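Local coordinates for protein type ii site-specific deoxyribonuclease (Klebsiella pneumoniae, PDB 6EKR) that probably cuts double-stranded DNA at a specific sequence, as a type IIP restriction endonuclease of the PD-(D/E)xK nuclease superfamily, at residues V191-K196 against F225-S230; T198-I203 against I229-Q234; H243-G248 against D267-Y272. The protein carries 2 engineered substitutions. All coordinates share one frame; numbering follows the deposited sequence.

In the fold
The first segment to take part is on strand 190-194. Interaction 1 joins it to strand 222-227 and closes a beta-alpha-beta crossover through helix 204-217. Interaction 2 starts in the loop between strand 190-194 and that helix and ends beyond strand 222-227, at the start of strand 232-235. The two closures therefore cross rather than nest, and they share Ile229 and Ser230. Interaction 3 follows in series and closes a separate loop round helix 247-257 and strand 262-265. It connects to the first two through backbone pairs: Ile229 with Asp267 and Glu231 with Ile244. Interaction 1 joins two strands of the mixed sheet. Interactions 2 and 3 tie the loops at its strand ends to the hairpin 232-243, and both meet the second subunit.

Interaction 1: residues V191-K196 against F225-S230; sequences VVIPLK and FLACIS
Phe225 and Ala227 pair with Val192, Pro194 and Lys196 in a parallel strand contact at the buried centre of the mixed sheet. The partners are the two strands of a beta-alpha-beta unit, with helix 204-217 as the connection. Phe225 N donates to Val192 O. Ala227 then uses both backbone arms on the residues flanking Leu195: its N reaches Pro194 O at 3.2 Å, and its O receives Lys196 N at 3.2 Å. Pro194 has no N-H to offer Phe225 O. Its CD faces that oxygen instead, and Ile193 CA makes a CA-H...O contact to Phe225 O at 3.4 Å. Val191, Ile193, Leu195, Phe225 and Ala227 form one side. Val191 CG1 meets Phe225 CE2 at 3.5 Å, the two side chains crossing obliquely. Ala227 CB touches both Ile193 CG2 (4.1 Å) and Leu195 CD2 (4.0 Å). Helices 286-298 and 132-148 cover this side. Leu226 starts away from the other strand, but its CD1 comes back to Pro194, 3.7 Å from Pro194 CB, and the side chains cross at about a right angle. In the PD-(D/E)xK superfamily a core sheet of this kind carries the catalytic motif. The contact is backbone hydrogen bonding flanked by apolar side chains, with the proline leaving one rung without an N-H, where CH groups face the carbonyl oxygen.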
loop_
_atom_site.group_PDB
_atom_site.type_symbol
_atom_site.label_atom_id
_atom_site.label_comp_id
_atom_site.label_asym_id
_atom_site.label_seq_id
_atom_site.Cartn_x
_atom_site.Cartn_y
_atom_site.Cartn_z
ATOM N N VAL A 191 -10.206 4.397 -21.317
ATOM C CA VAL A 191 -10.299 3.621 -20.088
ATOM C C VAL A 191 -8.923 3.353 -19.504
ATOM O O VAL A 191 -7.910 3.418 -20.198
ATOM C CB VAL A 191 -11.018 2.282 -20.301
ATOM C CG1 VAL A 191 -12.377 2.517 -20.903
ATOM C CG2 VAL A 191 -10.198 1.351 -21.188
ATOM N N VAL A 192 -8.910 3.071 -18.209
ATOM C CA VAL A 192 -7.712 2.698 -17.492
ATOM C C VAL A 192 -8.058 1.453 -16.700
ATOM O O VAL A 192 -8.914 1.491 -15.815
ATOM C CB VAL A 192 -7.267 3.802 -16.534
ATOM C CG1 VAL A 192 -6.055 3.357 -15.750
ATOM C CG2 VAL A 192 -6.954 5.076 -17.297
ATOM N N ILE A 193 -7.401 0.347 -17.030
ATOM C CA ILE A 193 -7.710 -0.935 -16.407
ATOM C C ILE A 193 -6.609 -1.404 -15.441
ATOM O O ILE A 193 -5.624 -2.011 -15.857
ATOM C CB ILE A 193 -8.050 -2.005 -17.455
ATOM C CG1 ILE A 193 -9.171 -1.485 -18.368
ATOM C CG2 ILE A 193 -8.434 -3.312 -16.767
ATOM C CD1 ILE A 193 -9.168 -2.060 -19.768
ATOM N N PRO A 194 -6.772 -1.098 -14.138
ATOM C CA PRO A 194 -5.846 -1.614 -13.151
ATOM C C PRO A 194 -6.091 -3.097 -12.935
ATOM O O PRO A 194 -7.206 -3.504 -12.603
ATOM C CB PRO A 194 -6.203 -0.824 -11.885
ATOM C CG PRO A 194 -7.117 0.269 -12.321
ATOM C CD PRO A 194 -7.804 -0.249 -13.513
ATOM N N LEU A 195 -5.055 -3.900 -13.127
ATOM C CA LEU A 195 -5.174 -5.335 -12.973
ATOM C C LEU A 195 -4.457 -5.767 -11.718
ATOM O O LEU A 195 -3.349 -5.300 -11.457
ATOM C CB LEU A 195 -4.597 -6.037 -14.195
ATOM C CG LEU A 195 -5.366 -5.631 -15.450
ATOM C CD1 LEU A 195 -4.466 -4.940 -16.458
ATOM C CD2 LEU A 195 -6.081 -6.812 -16.046
ATOM N N LYS A 196 -5.122 -6.621 -10.936
ATOM C CA LYS A 196 -4.588 -7.226 -9.725
ATOM C C LYS A 196 -5.303 -8.550 -9.508
ATOM O O LYS A 196 -6.518 -8.614 -9.639
ATOM C CB LYS A 196 -4.859 -6.347 -8.507
ATOM C CG LYS A 196 -4.200 -4.990 -8.516
ATOM C CD LYS A 196 -4.724 -4.123 -7.374
ATOM C CE LYS A 196 -4.644 -2.658 -7.749
ATOM N NZ LYS A 196 -3.387 -2.414 -8.523
ATOM N N PHE A 225 -11.895 1.029 -14.777
ATOM C CA PHE A 225 -12.580 -0.225 -14.539
ATOM C C PHE A 225 -11.569 -1.152 -13.919
ATOM O O PHE A 225 -10.498 -1.374 -14.489
ATOM C CB PHE A 225 -13.062 -0.845 -15.841
ATOM C CG PHE A 225 -13.990 0.015 -16.634
ATOM C CD1 PHE A 225 -15.319 -0.350 -16.785
ATOM C CD2 PHE A 225 -13.530 1.162 -17.281
ATOM C CE1 PHE A 225 -16.190 0.425 -17.558
ATOM C CE2 PHE A 225 -14.389 1.941 -18.039
ATOM C CZ PHE A 225 -15.727 1.567 -18.184
ATOM N N LEU A 226 -11.920 -1.714 -12.769
ATOM C CA LEU A 226 -11.008 -2.545 -12.005
ATOM C C LEU A 226 -11.228 -4.029 -12.264
ATOM O O LEU A 226 -12.321 -4.550 -12.043
ATOM C CB LEU A 226 -11.180 -2.225 -10.520
ATOM C CG LEU A 226 -10.215 -2.785 -9.479
ATOM C CD1 LEU A 226 -8.771 -2.723 -9.949
ATOM C CD2 LEU A 226 -10.386 -2.004 -8.191
ATOM N N ALA A 227 -10.174 -4.705 -12.716
ATOM C CA ALA A 227 -10.232 -6.141 -13.017
ATOM C C ALA A 227 -9.419 -6.965 -12.028
ATOM O O ALA A 227 -8.225 -6.736 -11.867
ATOM C CB ALA A 227 -9.751 -6.409 -14.432
ATOM N N CYS A 228 -10.076 -7.925 -11.378
ATOM C CA CYS A 228 -9.427 -8.815 -10.422
ATOM C C CYS A 228 -9.790 -10.275 -10.663
ATOM O O CYS A 228 -10.616 -10.578 -11.515
ATOM C CB CYS A 228 -9.806 -8.420 -9.001
ATOM S SG CYS A 228 -9.320 -6.750 -8.560
ATOM N N ILE A 229 -9.172 -11.176 -9.909
ATOM C CA ILE A 229 -9.507 -12.586 -9.983
ATOM C C ILE A 229 -10.382 -12.970 -8.795
ATOM O O ILE A 229 -11.448 -13.557 -8.965
ATOM C CB ILE A 229 -8.228 -13.488 -10.063
ATOM C CG1 ILE A 229 -7.425 -13.201 -11.344
ATOM C CG2 ILE A 229 -8.568 -14.982 -9.928
ATOM C CD1 ILE A 229 -8.231 -13.189 -12.610
ATOM N N SER A 230 -9.929 -12.629 -7.596
ATOM C CA SER A 230 -10.673 -12.937 -6.386
ATOM C C SER A 230 -10.315 -11.948 -5.284
ATOM O O SER A 230 -9.721 -10.900 -5.540
ATOM C CB SER A 230 -10.373 -14.369 -5.926
ATOM O OG SER A 230 -9.120 -14.457 -5.251
#

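Interaction 2: residues T198-I203 against I229-Q234; sequences TTRERI and ISETQQ. With SO4 (sulfate ion), chain D.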
loop_
_atom_site.group_PDB
_atom_site.type_symbol
_atom_site.label_atom_id
_atom_site.label_comp_id
_atom_site.label_asym_id
_atom_site.label_seq_id
_atom_site.Cartn_x
_atom_site.Cartn_y
_atom_site.Cartn_z
ATOM N N THR A 198 -5.463 -10.233 -6.542
ATOM C CA THR A 198 -6.224 -9.802 -5.368
ATOM C C THR A 198 -5.707 -8.415 -4.984
ATOM O O THR A 198 -4.571 -8.061 -5.323
ATOM C CB THR A 198 -6.129 -10.788 -4.190
ATOM O OG1 THR A 198 -4.757 -11.028 -3.869
ATOM C CG2 THR A 198 -6.779 -12.106 -4.531
ATOM N N THR A 199 -6.536 -7.619 -4.311
ATOM C CA THR A 199 -6.220 -6.200 -4.137
ATOM C C THR A 199 -5.386 -5.904 -2.896
ATOM O O THR A 199 -4.390 -5.169 -2.967
ATOM C CB THR A 199 -7.485 -5.301 -4.152
ATOM O OG1 THR A 199 -8.500 -5.867 -3.317
ATOM C CG2 THR A 199 -8.030 -5.140 -5.573
ATOM N N ARG A 200 -5.793 -6.487 -1.769
ATOM C CA ARG A 200 -5.182 -6.227 -0.459
ATOM C C ARG A 200 -5.223 -4.736 -0.101
ATOM O O ARG A 200 -6.268 -4.088 -0.251
ATOM C CB ARG A 200 -3.768 -6.815 -0.389
ATOM C CG ARG A 200 -3.728 -8.315 -0.662
ATOM C CD ARG A 200 -4.406 -9.093 0.461
ATOM N NE ARG A 200 -4.284 -10.537 0.274
ATOM C CZ ARG A 200 -5.192 -11.301 -0.331
ATOM N NH1 ARG A 200 -6.310 -10.766 -0.808
ATOM N NH2 ARG A 200 -4.989 -12.607 -0.454
ATOM N N GLU A 201 -4.092 -4.188 0.327
ATOM C CA GLU A 201 -4.027 -2.781 0.711
ATOM C C GLU A 201 -3.891 -1.838 -0.483
ATOM O O GLU A 201 -4.054 -0.630 -0.346
ATOM C CB GLU A 201 -2.880 -2.545 1.691
ATOM C CG GLU A 201 -1.506 -2.815 1.109
ATOM C CD GLU A 201 -1.225 -4.290 0.950
ATOM O OE1 GLU A 201 -1.498 -5.051 1.899
ATOM O OE2 GLU A 201 -0.723 -4.688 -0.119
ATOM N N ARG A 202 -3.588 -2.393 -1.649
ATOM C CA ARG A 202 -3.456 -1.604 -2.880
ATOM C C ARG A 202 -4.813 -1.221 -3.485
ATOM O O ARG A 202 -4.900 -0.889 -4.665
ATOM C CB ARG A 202 -2.616 -2.350 -3.926
ATOM C CG ARG A 202 -1.358 -3.012 -3.399
ATOM C CD ARG A 202 -0.507 -3.656 -4.517
ATOM N NE ARG A 202 -1.220 -4.527 -5.479
ATOM C CZ ARG A 202 -1.768 -5.718 -5.206
ATOM N NH1 ARG A 202 -1.747 -6.230 -3.970
ATOM N NH2 ARG A 202 -2.360 -6.399 -6.182
ATOM N N ILE A 203 -5.864 -1.276 -2.673
ATOM C CA ILE A 203 -7.220 -0.956 -3.121
ATOM C C ILE A 203 -7.412 0.551 -3.325
ATOM O O ILE A 203 -8.188 0.965 -4.193
ATOM C CB ILE A 203 -8.319 -1.563 -2.174
ATOM C CG1 ILE A 203 -9.742 -1.182 -2.620
ATOM C CG2 ILE A 203 -8.088 -1.176 -0.718
ATOM C CD1 ILE A 203 -10.198 -1.834 -3.921
ATOM N N ILE A 229 -9.172 -11.176 -9.909
ATOM C CA ILE A 229 -9.507 -12.586 -9.983
ATOM C C ILE A 229 -10.382 -12.970 -8.795
ATOM O O ILE A 229 -11.448 -13.557 -8.965
ATOM C CB ILE A 229 -8.228 -13.488 -10.063
ATOM C CG1 ILE A 229 -7.425 -13.201 -11.344
ATOM C CG2 ILE A 229 -8.568 -14.982 -9.928
ATOM C CD1 ILE A 229 -8.231 -13.189 -12.610
ATOM N N SER A 230 -9.929 -12.629 -7.596
ATOM C CA SER A 230 -10.673 -12.937 -6.386
ATOM C C SER A 230 -10.315 -11.948 -5.284
ATOM O O SER A 230 -9.721 -10.900 -5.540
ATOM C CB SER A 230 -10.373 -14.369 -5.926
ATOM O OG SER A 230 -9.120 -14.457 -5.251
ATOM N N GLU A 231 -10.727 -12.284 -4.065
ATOM C CA GLU A 231 -10.239 -11.648 -2.859
ATOM C C GLU A 231 -10.014 -12.739 -1.833
ATOM O O GLU A 231 -10.061 -12.492 -0.635
ATOM C CB GLU A 231 -11.236 -10.615 -2.333
ATOM C CG GLU A 231 -11.379 -9.363 -3.171
ATOM C CD GLU A 231 -10.079 -8.603 -3.355
ATOM O OE1 GLU A 231 -9.103 -8.851 -2.605
ATOM O OE2 GLU A 231 -10.034 -7.745 -4.262
ATOM N N THR A 232 -9.771 -13.950 -2.318
ATOM C CA THR A 232 -9.530 -15.101 -1.461
ATOM C C THR A 232 -8.224 -14.983 -0.698
ATOM O O THR A 232 -7.245 -14.409 -1.178
ATOM C CB THR A 232 -9.483 -16.414 -2.260
ATOM O OG1 THR A 232 -8.450 -16.345 -3.251
ATOM C CG2 THR A 232 -10.815 -16.692 -2.934
ATOM N N GLN A 233 -8.223 -15.524 0.508
ATOM C CA GLN A 233 -7.001 -15.678 1.262
ATOM C C GLN A 233 -6.951 -17.082 1.821
ATOM O O GLN A 233 -7.935 -17.581 2.378
ATOM C CB GLN A 233 -6.907 -14.662 2.391
ATOM C CG GLN A 233 -5.511 -14.583 3.006
ATOM C CD GLN A 233 -5.479 -13.754 4.269
ATOM O OE1 GLN A 233 -6.215 -14.032 5.233
ATOM N NE2 GLN A 233 -4.622 -12.731 4.281
ATOM N N GLN A 234 -5.796 -17.713 1.655
ATOM C CA GLN A 234 -5.582 -19.053 2.147
ATOM C C GLN A 234 -5.226 -19.014 3.621
ATOM O O GLN A 234 -4.443 -18.168 4.062
ATOM C CB GLN A 234 -4.460 -19.727 1.365
ATOM C CG GLN A 234 -4.473 -21.233 1.475
ATOM C CD GLN A 234 -3.956 -21.909 0.221
ATOM O OE1 GLN A 234 -2.788 -21.748 -0.148
ATOM N NE2 GLN A 234 -4.819 -22.678 -0.439
HETATM S S SO4 D . -1.488 -12.958 0.639
HETATM O O1 SO4 D . -2.465 -14.019 0.416
HETATM O O2 SO4 D . -1.081 -12.391 -0.645
HETATM O O3 SO4 D . -0.320 -13.506 1.328
HETATM O O4 SO4 D . -2.108 -11.921 1.460
#
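Thr199 and Glu231 meet at about a right angle, the threonine hydroxyl pointing into the carboxylate. Thr199 OG1 donates to Glu231 OE2 at 2.6 Å, on the syn side of that oxygen and 33° out of the carboxylate plane. Thr199 N adds a weak bond to Glu231 OE1 at 3.3 Å. The glutamate chain bends at chi2 (-58°), which turns CD back toward the CA side instead of leaving the chain extended. Glu231 OE2 has a second partner, Tyr265 OH. Arg200 slides past Glu231 in the opposite direction, with the guanidinium and carboxylate planes 53° apart. Its NH1 makes a long salt bridge to Glu231 OE1, 3.8 Å away. Three acceptors lie near the guanidinium plane, at its edge. NH2 bonds Thr232 O at 3.0 Å, and it also bonds the sulfate O1. NE donates to sulfate O4 at 2.8 Å, in a nearly straight bond. Thr198 OG1 lies over one face of the group, offset toward the rim. The methyl, the other branch of Thr198, packs on Ser230, with CG2 3.3 Å from Ser230 O. Ile171 of the second subunit packs on Arg200. The contact joins the loop before helix 204-217 to the start of the hairpin 232-243. The sulfate probably comes from the crystallisation liquor. Its two bonds imply that the Arg200 edge can hold a tetrahedral anion. Bonds to a carbonyl and to the anion would fix the rotation of the group.

Interaction 3: residues H243-G248 against D267-Y272; sequences HICVPG and DIPERY
The turn that leads into helix 247-257 is where Cys245, Val246 and Pro247 meet Tyr272. Val246 is the N-cap residue of that helix, and Asp167 of the second subunit packs on it. Val246 N donates to Tyr272 OH at 2.9 Å, in a nearly straight bond (171°), and lies near the plane of the ring, at its edge. Cys245 comes from above instead. Its SG stands 3.8 Å from the ring centroid of Tyr272 and 16° off the ring normal, a cysteine sulfur-aromatic contact. Cys245 SG lies anti to its carbonyl carbon (chi1 -64°), and the same SG touches Pro269 CB at 3.6 Å. Residues 267-272 follow strand 262-265 of the mixed sheet, and 270-272 form a short 3-10 segment, with Tyr272 N bonded to Pro269 O at 2.9 Å. The contact thus joins the end of the hairpin 232-243 and the start of a helix to the loop that leaves a core strand. At the hairpin end, His243 lies against Pro269, with His243 ND1 3.5 Å from Pro269 CB. The far nitrogen of that ring, NE2, bonds Tyr56 OH. At the helix end, Pro247 crosses Arg271 at about a right angle. That guanidinium has a salt bridge from NH2 to Asp276. Pro247 CB rests over one face of the group, offset toward the rim, at 3.6 Å from Arg271 NH2.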
loop_
_atom_site.group_PDB
_atom_site.type_symbol
_atom_site.label_atom_id
_atom_site.label_comp_id
_atom_site.label_asym_id
_atom_site.label_seq_id
_atom_site.Cartn_x
_atom_site.Cartn_y
_atom_site.Cartn_z
ATOM N N HIS A 243 -12.267 -14.316 2.617
ATOM C CA HIS A 243 -12.494 -13.332 1.581
ATOM C C HIS A 243 -12.141 -12.004 2.237
ATOM O O HIS A 243 -12.840 -11.556 3.146
ATOM C CB HIS A 243 -13.968 -13.355 1.161
ATOM C CG HIS A 243 -14.327 -14.462 0.211
ATOM N ND1 HIS A 243 -15.483 -14.445 -0.541
ATOM C CD2 HIS A 243 -13.687 -15.608 -0.119
ATOM C CE1 HIS A 243 -15.540 -15.532 -1.290
ATOM N NE2 HIS A 243 -14.464 -16.255 -1.051
ATOM N N ILE A 244 -11.040 -11.390 1.811
ATOM C CA ILE A 244 -10.572 -10.161 2.447
ATOM C C ILE A 244 -11.255 -8.933 1.860
ATOM O O ILE A 244 -10.842 -8.408 0.825
ATOM C CB ILE A 244 -9.031 -10.007 2.395
ATOM C CG1 ILE A 244 -8.329 -11.192 3.081
ATOM C CG2 ILE A 244 -8.601 -8.674 3.028
ATOM C CD1 ILE A 244 -8.684 -11.404 4.568
ATOM N N CYS A 245 -12.297 -8.474 2.545
ATOM C CA CYS A 245 -13.115 -7.379 2.049
ATOM C C CYS A 245 -13.134 -6.169 2.963
ATOM O O CYS A 245 -13.092 -6.279 4.192
ATOM C CB CYS A 245 -14.539 -7.851 1.804
ATOM S SG CYS A 245 -14.647 -9.087 0.540
ATOM N N VAL A 246 -13.227 -5.008 2.336
ATOM C CA VAL A 246 -13.186 -3.752 3.048
ATOM C C VAL A 246 -14.348 -2.854 2.551
ATOM O O VAL A 246 -14.122 -1.787 1.974
ATOM C CB VAL A 246 -11.755 -3.096 2.935
ATOM C CG1 VAL A 246 -10.781 -3.783 3.856
ATOM C CG2 VAL A 246 -11.218 -3.168 1.516
ATOM N N PRO A 247 -15.604 -3.287 2.790
ATOM C CA PRO A 247 -16.756 -2.633 2.166
ATOM C C PRO A 247 -16.905 -1.176 2.577
ATOM O O PRO A 247 -17.277 -0.348 1.747
ATOM C CB PRO A 247 -17.947 -3.456 2.667
ATOM C CG PRO A 247 -17.471 -4.116 3.903
ATOM C CD PRO A 247 -16.024 -4.388 3.676
ATOM N N GLY A 248 -16.606 -0.874 3.842
ATOM C CA GLY A 248 -16.631 0.494 4.346
ATOM C C GLY A 248 -15.643 1.378 3.608
ATOM O O GLY A 248 -15.964 2.506 3.215
ATOM N N ASP A 267 -14.097 -14.419 -9.382
ATOM C CA ASP A 267 -14.641 -15.003 -8.185
ATOM C C ASP A 267 -15.012 -13.840 -7.284
ATOM O O ASP A 267 -14.211 -13.395 -6.475
ATOM C CB ASP A 267 -13.580 -15.911 -7.557
ATOM C CG ASP A 267 -14.013 -16.529 -6.241
ATOM O OD1 ASP A 267 -15.171 -16.348 -5.803
ATOM O OD2 ASP A 267 -13.166 -17.217 -5.639
ATOM N N ILE A 268 -16.232 -13.336 -7.457
ATOM C CA ILE A 268 -16.719 -12.199 -6.685
ATOM C C ILE A 268 -16.921 -12.617 -5.238
ATOM O O ILE A 268 -17.645 -13.586 -4.975
ATOM C CB ILE A 268 -18.041 -11.641 -7.223
ATOM C CG1 ILE A 268 -17.883 -11.168 -8.666
ATOM C CG2 ILE A 268 -18.481 -10.472 -6.372
ATOM C CD1 ILE A 268 -19.173 -11.154 -9.464
ATOM N N PRO A 269 -16.275 -11.898 -4.293
ATOM C CA PRO A 269 -16.534 -12.222 -2.894
ATOM C C PRO A 269 -17.982 -11.925 -2.567
ATOM O O PRO A 269 -18.519 -10.886 -2.966
ATOM C CB PRO A 269 -15.598 -11.292 -2.116
ATOM C CG PRO A 269 -15.205 -10.226 -3.067
ATOM C CD PRO A 269 -15.316 -10.784 -4.450
ATOM N N GLU A 270 -18.603 -12.865 -1.870
ATOM C CA GLU A 270 -19.997 -12.784 -1.468
ATOM C C GLU A 270 -20.360 -11.460 -0.794
ATOM O O GLU A 270 -21.442 -10.925 -1.052
ATOM C CB GLU A 270 -20.310 -13.959 -0.559
ATOM C CG GLU A 270 -21.644 -13.909 0.139
ATOM C CD GLU A 270 -21.760 -15.021 1.152
ATOM O OE1 GLU A 270 -22.363 -16.069 0.815
ATOM O OE2 GLU A 270 -21.214 -14.855 2.268
ATOM N N ARG A 271 -19.464 -10.924 0.040
ATOM C CA ARG A 271 -19.702 -9.639 0.703
ATOM C C ARG A 271 -19.909 -8.489 -0.279
ATOM O O ARG A 271 -20.725 -7.609 -0.034
ATOM C CB ARG A 271 -18.568 -9.298 1.676
ATOM C CG ARG A 271 -18.728 -7.971 2.447
ATOM C CD ARG A 271 -20.008 -7.926 3.279
ATOM N NE ARG A 271 -20.282 -6.602 3.843
ATOM C CZ ARG A 271 -20.956 -5.634 3.222
ATOM N NH1 ARG A 271 -21.428 -5.815 1.998
ATOM N NH2 ARG A 271 -21.152 -4.469 3.823
ATOM N N TYR A 272 -19.180 -8.500 -1.391
ATOM C CA TYR A 272 -19.275 -7.418 -2.365
ATOM C C TYR A 272 -20.534 -7.494 -3.248
ATOM O O TYR A 272 -20.735 -6.638 -4.113
ATOM C CB TYR A 272 -17.999 -7.312 -3.224
ATOM C CG TYR A 272 -16.766 -6.771 -2.511
ATOM C CD1 TYR A 272 -16.852 -6.199 -1.244
ATOM C CD2 TYR A 272 -15.513 -6.814 -3.116
ATOM C CE1 TYR A 272 -15.724 -5.694 -0.594
ATOM C CE2 TYR A 272 -14.372 -6.322 -2.466
ATOM C CZ TYR A 272 -14.486 -5.761 -1.206
ATOM O OH TYR A 272 -13.383 -5.254 -0.555
#